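Local coordinates for protein D-alanyl transferase DltD (Enterococcus faecium TX0133A04, PDB 6PFX) that probably transfers D-alanine to lipoteichoic acid during cell-wall biogenesis in this Gram-positive bacterium, using an SGNH-hydrolase-like domain, at residues Y217-T220 / E221-L225; A356-Q359 / Q360-F364; S49-S52 / P53-S57; N243-T247 / H248-A252; N227-G230 / E231-T234. All coordinates share one frame; numbering follows the deposited sequence.

Contact 1 of 5, residues Y217-T220 / E221-L225; sequences YQET and ELSIL
The carbonyl of Gln218 takes the N-H of Leu222 at 3.0 Å between O and N, the i to i+4 bond that opens helix 219-233, and Glu219 O and Thr220 O carry the series on to Ser223 N and Ile224 N. Gln218 is the N-cap of this helix. Its side chain folds back through a bend at chi2 (-63°), which turns the amide oxygen toward the first turn. There OE1 accepts from Glu221 N at 3.1 Å, the donor lying in the plane of the side-chain carbonyl with an N-H...O angle of 163°, and more weakly from Thr220 N, so one oxygen serves two amide groups at the start of the helix. Glu221 returns the approach: its extended chain runs across that of Gln218 at about a right angle, carboxylate and amide planes 52° apart, and Glu221 OE1 comes to 3.4 Å from Gln218 CB. On another side of the helix, Glu219 OE2 sits 3.8 Å from Ser223 CB, while Ser223 OG is bonded to Lys352 of helix 351-365. Tyr217, just ahead of the cap, sends its hydroxyl to Gln359 and, more weakly, to Asp358 of that same helix, and its ring meets Tyr63 edge-to-face. Leu222 also packs on Leu355 and on the loop residues Leu213 and Pro214. A CH-pi contact joins the residue ahead of the cap to the first turn: the Leu222 CD1 methyl lies over one face of the Tyr217 ring, displaced toward the rim, 3.4 Å from CE2.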
# COMPACT_ATOMS: atom_id res chain seq x y z
N TYR A 217 -20.88 0.49 -18.55
CA TYR A 217 -20.29 -0.48 -17.64
C TYR A 217 -21.22 -1.68 -17.52
O TYR A 217 -22.41 -1.53 -17.24
CB TYR A 217 -20.11 0.17 -16.28
CG TYR A 217 -19.36 -0.66 -15.29
CD1 TYR A 217 -19.99 -1.67 -14.57
CD2 TYR A 217 -18.02 -0.43 -15.06
CE1 TYR A 217 -19.29 -2.44 -13.66
CE2 TYR A 217 -17.32 -1.18 -14.14
CZ TYR A 217 -17.97 -2.17 -13.44
OH TYR A 217 -17.28 -2.94 -12.53
N GLN A 218 -20.66 -2.87 -17.72
CA GLN A 218 -21.42 -4.12 -17.62
C GLN A 218 -20.40 -5.14 -17.14
O GLN A 218 -19.46 -5.46 -17.88
CB GLN A 218 -22.02 -4.48 -18.98
CG GLN A 218 -23.37 -5.19 -18.89
CD GLN A 218 -23.28 -6.54 -18.19
OE1 GLN A 218 -22.28 -7.25 -18.32
NE2 GLN A 218 -24.32 -6.89 -17.43
N GLU A 219 -20.54 -5.61 -15.90
CA GLU A 219 -19.48 -6.41 -15.29
C GLU A 219 -19.16 -7.66 -16.11
O GLU A 219 -18.00 -8.05 -16.19
CB GLU A 219 -19.82 -6.76 -13.84
CG GLU A 219 -18.69 -7.42 -13.11
CD GLU A 219 -18.59 -8.90 -13.42
OE1 GLU A 219 -19.59 -9.45 -13.96
OE2 GLU A 219 -17.53 -9.52 -13.15
N THR A 220 -20.17 -8.30 -16.71
CA THR A 220 -19.90 -9.56 -17.40
C THR A 220 -19.21 -9.31 -18.74
O THR A 220 -18.31 -10.07 -19.11
CB THR A 220 -21.18 -10.36 -17.60
OG1 THR A 220 -21.75 -10.68 -16.33
CG2 THR A 220 -20.92 -11.69 -18.34
N GLU A 221 -19.64 -8.29 -19.49
CA GLU A 221 -18.87 -7.89 -20.66
C GLU A 221 -17.42 -7.62 -20.29
O GLU A 221 -16.50 -8.04 -20.99
CB GLU A 221 -19.50 -6.64 -21.30
CG GLU A 221 -20.90 -6.90 -21.82
CD GLU A 221 -21.61 -5.67 -22.35
OE1 GLU A 221 -21.03 -4.56 -22.28
OE2 GLU A 221 -22.75 -5.82 -22.82
N LEU A 222 -17.21 -6.93 -19.16
CA LEU A 222 -15.86 -6.63 -18.71
C LEU A 222 -15.11 -7.91 -18.33
O LEU A 222 -13.93 -8.04 -18.65
CB LEU A 222 -15.88 -5.65 -17.53
CG LEU A 222 -16.27 -4.22 -17.86
CD1 LEU A 222 -16.40 -3.38 -16.61
CD2 LEU A 222 -15.25 -3.59 -18.77
N SER A 223 -15.78 -8.84 -17.65
CA SER A 223 -15.16 -10.11 -17.29
C SER A 223 -14.74 -10.89 -18.53
O SER A 223 -13.64 -11.44 -18.58
CB SER A 223 -16.15 -10.92 -16.45
OG SER A 223 -15.64 -12.19 -16.14
N ILE A 224 -15.62 -10.95 -19.53
CA ILE A 224 -15.30 -11.63 -20.78
C ILE A 224 -14.06 -11.01 -21.41
O ILE A 224 -13.16 -11.72 -21.87
CB ILE A 224 -16.50 -11.59 -21.73
CG1 ILE A 224 -17.59 -12.54 -21.23
CG2 ILE A 224 -16.07 -11.93 -23.15
CD1 ILE A 224 -18.92 -12.30 -21.89
N LEU A 225 -14.00 -9.68 -21.43
CA LEU A 225 -12.85 -9.00 -22.01
C LEU A 225 -11.59 -9.28 -21.20
O LEU A 225 -10.52 -9.52 -21.77
CB LEU A 225 -13.12 -7.50 -22.11
CG LEU A 225 -11.96 -6.65 -22.63
CD1 LEU A 225 -11.66 -6.93 -24.07
CD2 LEU A 225 -12.27 -5.16 -22.44

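Contact 2 of 5, residues A356-Q359 / Q360-F364; sequences AADQ and QIRPF
Helix 351-365, one of the helices packed on the central parallel sheet, is kinked in this stretch, where the bonding of Gln360 and Pro363 departs from the regular pattern. Ala357 O takes two donors: Ile361 N at 2.8 Å, in the carbonyl plane, and Gln360 N at 2.9 Å, which stands above that plane. Gln360 N thus makes an i to i+3 bond in place of the i+4 bond to Ala356. Pro363 has no N-H to give, and its CD and CG instead rest against the Gln359 carbonyl oxygen, CD at 3.2 Å. Three waters bridge the turn. One donates to that same Gln359 O at 2.9 Å and accepts from Arg362 NH2; a second donates to Gln359 OE1 at 2.6 Å and has a longer bond from the same NH2. A third joins Ala356 O to Gln360 NE2. The bend of Arg362 at chi3 (57°) brings the guanidinium back toward its own helix, one face over Pro363 CD. Arg362 CB lies 3.9 Å from Asp358 OD1, but the charged groups do not meet, Asp358 OD2 staying 4.8 Å from Arg362 NE, with their planes 73° apart; the Asp358 carboxylate makes its salt bridge with Arg65. Gln359 NE2 bonds back to Leu355 O, which steadies the amide that serves Tyr217, ahead of the N-cap of helix 219-233. Toward the sheet, Ala357 CB and Ile361 CD1 touch at 4.0 Å, and this face packs on strand 288-293: Ala357 on Ile292, Ile361 and Phe364 on Leu290.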
# COMPACT_ATOMS: atom_id res chain seq x y z
N ALA A 356 -12.42 -7.57 -10.16
CA ALA A 356 -13.10 -8.00 -8.95
C ALA A 356 -13.03 -6.92 -7.88
O ALA A 356 -13.99 -6.69 -7.14
CB ALA A 356 -12.46 -9.28 -8.40
N ALA A 357 -11.87 -6.28 -7.78
CA ALA A 357 -11.71 -5.20 -6.81
C ALA A 357 -12.70 -4.09 -7.10
O ALA A 357 -13.26 -3.49 -6.16
CB ALA A 357 -10.26 -4.72 -6.84
N ASP A 358 -12.94 -3.80 -8.38
CA ASP A 358 -13.86 -2.73 -8.72
C ASP A 358 -15.25 -2.97 -8.17
O ASP A 358 -16.00 -2.01 -7.95
CB ASP A 358 -13.93 -2.51 -10.23
CG ASP A 358 -14.65 -1.21 -10.57
OD1 ASP A 358 -14.22 -0.17 -10.04
OD2 ASP A 358 -15.66 -1.23 -11.32
N GLN A 359 -15.65 -4.24 -8.00
CA GLN A 359 -16.98 -4.53 -7.48
C GLN A 359 -17.15 -4.06 -6.04
O GLN A 359 -18.28 -3.93 -5.56
CB GLN A 359 -17.28 -6.02 -7.59
CG GLN A 359 -17.06 -6.59 -9.00
CD GLN A 359 -17.63 -5.73 -10.12
OE1 GLN A 359 -18.83 -5.46 -10.16
NE2 GLN A 359 -16.76 -5.28 -11.03
N GLN A 360 -16.05 -3.86 -5.33
CA GLN A 360 -16.11 -3.29 -4.00
C GLN A 360 -15.63 -1.86 -3.96
O GLN A 360 -16.16 -1.07 -3.18
CB GLN A 360 -15.36 -4.19 -3.00
CG GLN A 360 -16.04 -5.58 -2.93
CD GLN A 360 -15.41 -6.52 -1.94
OE1 GLN A 360 -15.24 -6.19 -0.76
NE2 GLN A 360 -15.08 -7.73 -2.40
N ILE A 361 -14.68 -1.47 -4.83
CA ILE A 361 -14.23 -0.08 -4.87
C ILE A 361 -15.37 0.83 -5.31
O ILE A 361 -15.60 1.89 -4.71
CB ILE A 361 -13.02 0.08 -5.80
CG1 ILE A 361 -11.77 -0.58 -5.21
CG2 ILE A 361 -12.80 1.57 -6.15
CD1 ILE A 361 -10.67 -0.82 -6.27
N ARG A 362 -16.05 0.46 -6.39
CA ARG A 362 -17.06 1.33 -6.99
C ARG A 362 -18.19 1.65 -6.03
O ARG A 362 -18.45 2.85 -5.80
CB ARG A 362 -17.59 0.71 -8.30
CG ARG A 362 -18.53 1.63 -9.11
CD ARG A 362 -19.29 0.85 -10.19
NE ARG A 362 -20.05 -0.24 -9.59
CZ ARG A 362 -21.14 -0.09 -8.84
NH1 ARG A 362 -21.62 1.12 -8.59
NH2 ARG A 362 -21.76 -1.16 -8.35
N PRO A 363 -18.89 0.70 -5.41
CA PRO A 363 -19.98 1.10 -4.51
C PRO A 363 -19.51 1.86 -3.28
O PRO A 363 -20.26 2.70 -2.76
CB PRO A 363 -20.66 -0.23 -4.17
CG PRO A 363 -19.56 -1.25 -4.33
CD PRO A 363 -18.75 -0.77 -5.50
N PHE A 364 -18.29 1.61 -2.81
CA PHE A 364 -17.71 2.37 -1.70
C PHE A 364 -17.54 3.83 -2.08
O PHE A 364 -18.09 4.73 -1.44
CB PHE A 364 -16.37 1.75 -1.32
CG PHE A 364 -15.59 2.47 -0.24
CD1 PHE A 364 -16.20 2.89 0.93
CD2 PHE A 364 -14.23 2.69 -0.39
CE1 PHE A 364 -15.46 3.54 1.94
CE2 PHE A 364 -13.48 3.30 0.60
CZ PHE A 364 -14.10 3.75 1.77
O HOH W 1 -15.54 -8.31 -5.47
O HOH W 2 -20.45 -3.40 -10.31
O HOH W 3 -20.48 -3.46 -7.35

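Contact 3 of 5, residues S49-S52 / P53-S57; sequences SRIS and PFHPS
His55 faces Arg50 and Ile51 across a type I beta turn, Ser52 to His55, that leads into helix 56-62, and its ring is held on several sides. At the base, CB lies 3.5 Å from Ser52 O, the oxygen that also accepts His55 N to close the turn. CG, set anti to the backbone N (chi1 -178°), carries the ring back over the preceding residues. CD2 then meets the carbonyl oxygen of Arg50 at the ring edge, 3.3 Å away. Over one face the Ile51 CD1 methyl sits nearly above the centre, a CH-pi contact 3.6 Å from the centroid and 9° off the normal; Pro56 CD lies on the opposite face. His55 is the N-cap of helix 56-62, and ND1 makes the capping bond, accepting Ser57 N at 3.0 Å, tilted from the ring plane. At the far tip, NE2 bonds to Leu48 O. Ser52 adds a second lock on the turn: Phe54 N donates to Ser52 OG at 3.1 Å. The Phe54 ring goes on to helices 219-233 and 351-365, packing on Leu222, Leu225 and Trp354. Earlier in the segment, Arg50 grips Ser49 OG side-on through NE and NH1, with OG close to the guanidinium plane, while NH2 forms a salt bridge with Glu344. The Arg50 side chain also touches His348, part of a probable Ser-His-Asp triad with Ser46 and Asp345. With ND1 accepting from a backbone amide and NE2 facing a carbonyl oxygen, His55 is consistent with a neutral ring protonated at NE2, its rotation fixed by one bond at each nitrogen.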
# COMPACT_ATOMS: atom_id res chain seq x y z
N SER A 49 0.99 -0.01 -10.66
CA SER A 49 1.46 0.36 -11.99
C SER A 49 0.93 -0.56 -13.09
O SER A 49 1.27 -0.36 -14.26
CB SER A 49 2.99 0.35 -12.04
OG SER A 49 3.46 -0.98 -12.04
N ARG A 50 0.12 -1.56 -12.76
CA ARG A 50 -0.36 -2.51 -13.77
C ARG A 50 -1.54 -1.88 -14.51
O ARG A 50 -2.71 -2.22 -14.28
CB ARG A 50 -0.73 -3.85 -13.14
CG ARG A 50 0.38 -4.54 -12.34
CD ARG A 50 1.63 -4.80 -13.16
NE ARG A 50 2.42 -3.60 -13.40
CZ ARG A 50 3.23 -3.43 -14.44
NH1 ARG A 50 3.91 -2.29 -14.57
NH2 ARG A 50 3.35 -4.38 -15.36
N ILE A 51 -1.23 -0.97 -15.43
CA ILE A 51 -2.27 -0.29 -16.20
C ILE A 51 -2.79 -1.24 -17.27
O ILE A 51 -2.05 -1.65 -18.17
CB ILE A 51 -1.77 1.02 -16.82
CG1 ILE A 51 -1.06 1.90 -15.80
CG2 ILE A 51 -2.95 1.79 -17.46
CD1 ILE A 51 -1.98 2.62 -14.85
N SER A 52 -4.07 -1.58 -17.18
CA SER A 52 -4.80 -2.39 -18.14
C SER A 52 -6.19 -1.76 -18.20
O SER A 52 -6.47 -0.82 -17.45
CB SER A 52 -4.92 -3.83 -17.66
OG SER A 52 -5.89 -3.94 -16.63
N PRO A 53 -7.09 -2.26 -19.04
CA PRO A 53 -8.44 -1.69 -19.07
C PRO A 53 -9.17 -1.76 -17.73
O PRO A 53 -10.14 -1.01 -17.54
CB PRO A 53 -9.16 -2.50 -20.16
CG PRO A 53 -8.04 -3.00 -21.04
CD PRO A 53 -6.89 -3.28 -20.10
N PHE A 54 -8.71 -2.59 -16.78
CA PHE A 54 -9.42 -2.86 -15.52
C PHE A 54 -8.79 -2.18 -14.32
O PHE A 54 -9.35 -2.25 -13.22
CB PHE A 54 -9.54 -4.37 -15.32
CG PHE A 54 -10.00 -5.05 -16.56
CD1 PHE A 54 -11.33 -4.97 -16.95
CD2 PHE A 54 -9.09 -5.65 -17.40
CE1 PHE A 54 -11.75 -5.51 -18.15
CE2 PHE A 54 -9.51 -6.22 -18.60
CZ PHE A 54 -10.83 -6.14 -18.97
N HIS A 55 -7.67 -1.50 -14.51
CA HIS A 55 -7.03 -0.74 -13.45
C HIS A 55 -7.96 0.36 -12.93
O HIS A 55 -8.73 0.93 -13.69
CB HIS A 55 -5.77 -0.15 -14.07
CG HIS A 55 -4.93 0.64 -13.13
ND1 HIS A 55 -5.23 1.93 -12.77
CD2 HIS A 55 -3.78 0.33 -12.49
CE1 HIS A 55 -4.31 2.39 -11.94
NE2 HIS A 55 -3.42 1.43 -11.75
N PRO A 56 -7.90 0.66 -11.62
CA PRO A 56 -8.84 1.64 -11.05
C PRO A 56 -8.85 2.99 -11.74
O PRO A 56 -9.90 3.64 -11.81
CB PRO A 56 -8.38 1.77 -9.58
CG PRO A 56 -7.61 0.52 -9.30
CD PRO A 56 -7.03 0.04 -10.60
N SER A 57 -7.69 3.46 -12.21
CA SER A 57 -7.67 4.77 -12.85
C SER A 57 -8.34 4.73 -14.21
O SER A 57 -8.96 5.72 -14.62
CB SER A 57 -6.23 5.24 -13.00
OG SER A 57 -5.57 5.35 -11.74

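Contact 4 of 5, residues N243-T247 / H248-A252; sequences NDFYT and HRIRA
Two aromatic side chains, Phe245 and Tyr246, lean forward along helix 243-250 and meet Ile250 and the two arginines beside it. In both, CG is anti to the backbone N (Phe245 chi1 -177°), which swings the rings over the next turn. Arg249 CB lies above the centre of the Phe245 ring, a CH-pi contact 4.2 Å from the centroid. The Arg249 chain then bends at chi3, so that CD comes to 3.5 Å from Phe245 CE2 and the guanidinium plane ends 45° from the ring. Ile250 reaches both aromatics with different branches: CG1 approaches Phe245 CE1 at 3.8 Å, while CG2 touches Tyr246 CE1 at 3.5 Å, with the tyrosine and isoleucine side chains crossing at about a right angle. On the Tyr246 ring, Arg251 CA lies over one face, displaced toward the rim, and CB continues the contact along CE2. The backbone beneath widens into a pi-type turn at 248-250, where Tyr246 O accepts both Arg251 N at 2.9 Å and Ile250 N at 3.0 Å. Two waters bridge the turn: one receives an N-H of Arg251 NH1 and binds Thr247 OG1, and another links Thr247 O to Ala252 N. His248 places its ring with one face on Asp244 O, CG at 3.4 Å. The Phe245 side chain packs on Thr346 and on Asp345, the acid of the probable triad. Tyr246 meets Glu254 and Ile250 meets Leu257, both of helix 254-257, and at the other end Asn243 pairs through its backbone with Glu233 of helix 219-233.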
# COMPACT_ATOMS: atom_id res chain seq x y z
N ASN A 243 3.36 -12.91 -20.42
CA ASN A 243 4.50 -13.36 -21.21
C ASN A 243 5.80 -12.61 -20.89
O ASN A 243 6.83 -13.24 -20.65
CB ASN A 243 4.18 -13.28 -22.71
CG ASN A 243 3.17 -14.33 -23.13
OD1 ASN A 243 2.72 -15.13 -22.32
ND2 ASN A 243 2.81 -14.32 -24.41
N ASP A 244 5.78 -11.27 -20.88
CA ASP A 244 7.05 -10.57 -20.70
C ASP A 244 7.61 -10.77 -19.29
O ASP A 244 8.83 -10.84 -19.12
CB ASP A 244 6.94 -9.09 -21.08
CG ASP A 244 6.00 -8.31 -20.19
OD1 ASP A 244 5.13 -8.93 -19.54
OD2 ASP A 244 6.11 -7.07 -20.13
N PHE A 245 6.74 -10.91 -18.30
CA PHE A 245 7.19 -11.21 -16.95
C PHE A 245 7.87 -12.57 -16.90
O PHE A 245 8.94 -12.73 -16.31
CB PHE A 245 6.00 -11.19 -15.99
CG PHE A 245 6.36 -11.42 -14.55
CD1 PHE A 245 6.52 -12.70 -14.06
CD2 PHE A 245 6.55 -10.35 -13.70
CE1 PHE A 245 6.84 -12.90 -12.73
CE2 PHE A 245 6.86 -10.55 -12.37
CZ PHE A 245 7.02 -11.82 -11.89
N TYR A 246 7.25 -13.57 -17.52
CA TYR A 246 7.85 -14.89 -17.53
C TYR A 246 9.22 -14.85 -18.20
O TYR A 246 10.21 -15.35 -17.65
CB TYR A 246 6.92 -15.90 -18.22
CG TYR A 246 7.55 -17.28 -18.25
CD1 TYR A 246 7.56 -18.08 -17.10
CD2 TYR A 246 8.16 -17.77 -19.39
CE1 TYR A 246 8.15 -19.32 -17.10
CE2 TYR A 246 8.75 -19.02 -19.40
CZ TYR A 246 8.73 -19.78 -18.24
OH TYR A 246 9.31 -21.02 -18.18
N THR A 247 9.29 -14.23 -19.38
CA THR A 247 10.53 -14.20 -20.14
C THR A 247 11.65 -13.51 -19.38
O THR A 247 12.77 -14.01 -19.31
CB THR A 247 10.28 -13.53 -21.49
OG1 THR A 247 9.31 -14.29 -22.22
CG2 THR A 247 11.56 -13.44 -22.30
N HIS A 248 11.35 -12.35 -18.78
CA HIS A 248 12.40 -11.53 -18.18
C HIS A 248 12.71 -11.89 -16.73
O HIS A 248 13.82 -11.64 -16.28
CB HIS A 248 12.02 -10.05 -18.25
CG HIS A 248 11.89 -9.53 -19.65
ND1 HIS A 248 11.24 -8.36 -19.96
CD2 HIS A 248 12.35 -10.03 -20.83
CE1 HIS A 248 11.29 -8.16 -21.27
NE2 HIS A 248 11.95 -9.16 -21.82
N ARG A 249 11.77 -12.50 -16.01
CA ARG A 249 11.97 -12.73 -14.59
C ARG A 249 12.00 -14.18 -14.16
O ARG A 249 12.54 -14.46 -13.08
CB ARG A 249 10.89 -11.99 -13.77
CG ARG A 249 10.90 -10.47 -14.01
CD ARG A 249 10.18 -9.71 -12.91
NE ARG A 249 10.78 -9.93 -11.60
CZ ARG A 249 11.80 -9.23 -11.10
NH1 ARG A 249 12.34 -8.24 -11.81
NH2 ARG A 249 12.26 -9.52 -9.90
N ILE A 250 11.45 -15.11 -14.94
CA ILE A 250 11.26 -16.49 -14.52
C ILE A 250 12.08 -17.47 -15.36
O ILE A 250 12.74 -18.37 -14.82
CB ILE A 250 9.77 -16.89 -14.51
CG1 ILE A 250 8.92 -16.00 -13.60
CG2 ILE A 250 9.65 -18.37 -14.11
CD1 ILE A 250 9.36 -16.01 -12.15
N ARG A 251 12.04 -17.32 -16.68
CA ARG A 251 12.51 -18.38 -17.57
C ARG A 251 13.94 -18.81 -17.26
O ARG A 251 14.24 -20.01 -17.24
CB ARG A 251 12.40 -17.92 -19.03
CG ARG A 251 12.85 -18.97 -20.02
CD ARG A 251 12.67 -18.52 -21.46
NE ARG A 251 13.03 -19.60 -22.37
CZ ARG A 251 12.77 -19.62 -23.67
NH1 ARG A 251 12.13 -18.61 -24.24
NH2 ARG A 251 13.14 -20.66 -24.40
N ALA A 252 14.83 -17.85 -17.01
CA ALA A 252 16.24 -18.19 -16.85
C ALA A 252 16.48 -19.07 -15.63
O ALA A 252 17.45 -19.84 -15.60
CB ALA A 252 17.09 -16.93 -16.74
O HOH W 4 10.02 -16.90 -22.69
O HOH W 5 14.39 -14.87 -17.21

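Contact 5 of 5, residues N227-G230 / E231-T234; sequences NQIG and ERET
This local i to i+3 and i+4 contact forms the last turn of helix 219-233, where the chain leaves the helix for the loop leading to helix 243-250. Glu231 N and Arg232 N still make regular helical bonds, to Asn227 O and Gln228 O. Glu233 N is shared between two carbonyls, Ile229 O at 3.0 Å and Gly230 O at 3.2 Å, a bifurcated i+3/i+4 bond near the helix end. Beside that bond, Glu233 lies alongside Ile229, both side chains pointing the same way. Glu233 CG rests 3.1 Å from Ile229 O, and Glu233 OE2 reaches 3.6 Å from Ile229 CG2. Arg232 CG stands opposite the backbone N (chi1 179°) and the chain turns back at chi3, laying one guanidinium face toward Gln228 O and Ile229 CA; NH1 comes to 4.1 Å from Ile229 CG1. One flank of the turn packs on helix 351-365, Ile229, Glu233 and Thr234 all touching Trp351, while Glu231 and Thr234 meet Tyr341. Gly230 O is gripped twice, from opposite faces of its plane: Glu233 N stands well above one face, and on the other Thr234 OG1 donates to it at 2.8 Å.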
# COMPACT_ATOMS: atom_id res chain seq x y z
N ASN A 227 -10.93 -11.94 -19.46
CA ASN A 227 -10.52 -13.31 -19.76
C ASN A 227 -9.88 -13.39 -21.14
O ASN A 227 -8.89 -14.11 -21.32
CB ASN A 227 -11.71 -14.25 -19.67
CG ASN A 227 -12.10 -14.57 -18.25
OD1 ASN A 227 -11.28 -14.53 -17.33
ND2 ASN A 227 -13.35 -14.95 -18.06
N GLN A 228 -10.41 -12.63 -22.11
CA GLN A 228 -9.81 -12.67 -23.45
C GLN A 228 -8.40 -12.08 -23.43
O GLN A 228 -7.47 -12.66 -24.00
CB GLN A 228 -10.68 -11.92 -24.46
CG GLN A 228 -12.01 -12.57 -24.74
CD GLN A 228 -12.96 -11.65 -25.50
OE1 GLN A 228 -12.80 -10.43 -25.50
NE2 GLN A 228 -13.96 -12.24 -26.15
N ILE A 229 -8.22 -10.94 -22.76
CA ILE A 229 -6.91 -10.33 -22.70
C ILE A 229 -5.95 -11.21 -21.91
O ILE A 229 -4.81 -11.45 -22.33
CB ILE A 229 -7.03 -8.90 -22.13
CG1 ILE A 229 -7.85 -8.03 -23.09
CG2 ILE A 229 -5.66 -8.30 -21.92
CD1 ILE A 229 -8.20 -6.65 -22.53
N GLY A 230 -6.39 -11.72 -20.76
CA GLY A 230 -5.53 -12.59 -19.98
C GLY A 230 -5.07 -13.80 -20.78
O GLY A 230 -3.89 -14.16 -20.77
N GLU A 231 -6.00 -14.44 -21.49
CA GLU A 231 -5.62 -15.62 -22.27
C GLU A 231 -4.56 -15.27 -23.31
O GLU A 231 -3.58 -15.99 -23.48
CB GLU A 231 -6.86 -16.22 -22.92
CG GLU A 231 -6.66 -17.59 -23.54
CD GLU A 231 -7.97 -18.18 -24.00
OE1 GLU A 231 -8.85 -17.41 -24.46
OE2 GLU A 231 -8.13 -19.42 -23.90
N ARG A 232 -4.76 -14.15 -24.01
CA ARG A 232 -3.85 -13.76 -25.08
C ARG A 232 -2.48 -13.36 -24.55
O ARG A 232 -1.48 -13.50 -25.27
CB ARG A 232 -4.52 -12.62 -25.87
CG ARG A 232 -3.75 -12.02 -27.03
CD ARG A 232 -4.45 -10.71 -27.47
NE ARG A 232 -5.92 -10.83 -27.40
CZ ARG A 232 -6.76 -9.83 -27.13
NH1 ARG A 232 -6.31 -8.61 -26.88
NH2 ARG A 232 -8.06 -10.06 -27.08
N GLU A 233 -2.41 -12.88 -23.31
CA GLU A 233 -1.17 -12.32 -22.78
C GLU A 233 -0.39 -13.29 -21.90
O GLU A 233 0.63 -12.89 -21.33
CB GLU A 233 -1.47 -11.01 -22.04
CG GLU A 233 -2.11 -10.00 -22.99
CD GLU A 233 -1.95 -8.55 -22.58
OE1 GLU A 233 -1.36 -8.29 -21.52
OE2 GLU A 233 -2.42 -7.68 -23.34
N THR A 234 -0.82 -14.55 -21.82
CA THR A 234 -0.18 -15.54 -20.96
C THR A 234 0.07 -16.84 -21.71
O THR A 234 -0.05 -17.93 -21.15
CB THR A 234 -1.02 -15.80 -19.71
OG1 THR A 234 -2.31 -16.33 -20.08
CG2 THR A 234 -1.22 -14.51 -18.90

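From the N terminus, contact 3 comes first, a turn between strand 39-43 and helix 56-62; contacts 1, 5, 4 and 2 follow in series, none nested in or crossing another. Contacts 1 and 5 are the two ends of helix 219-233, and contact 3 sets Phe54 and Pro53 against that helix, touching Leu222 and Leu225 in contact 1 and Ile229 in contact 5. The loop after contact 5 closes where Asn243 N meets Glu233 O, leading into contact 4. Contact 2, on helix 351-365, returns to contact 1 through Tyr217. Together they tie helices 219-233 and 351-365 to the loop that follows strand 39-43, with contact 4 joined to them through contact 5.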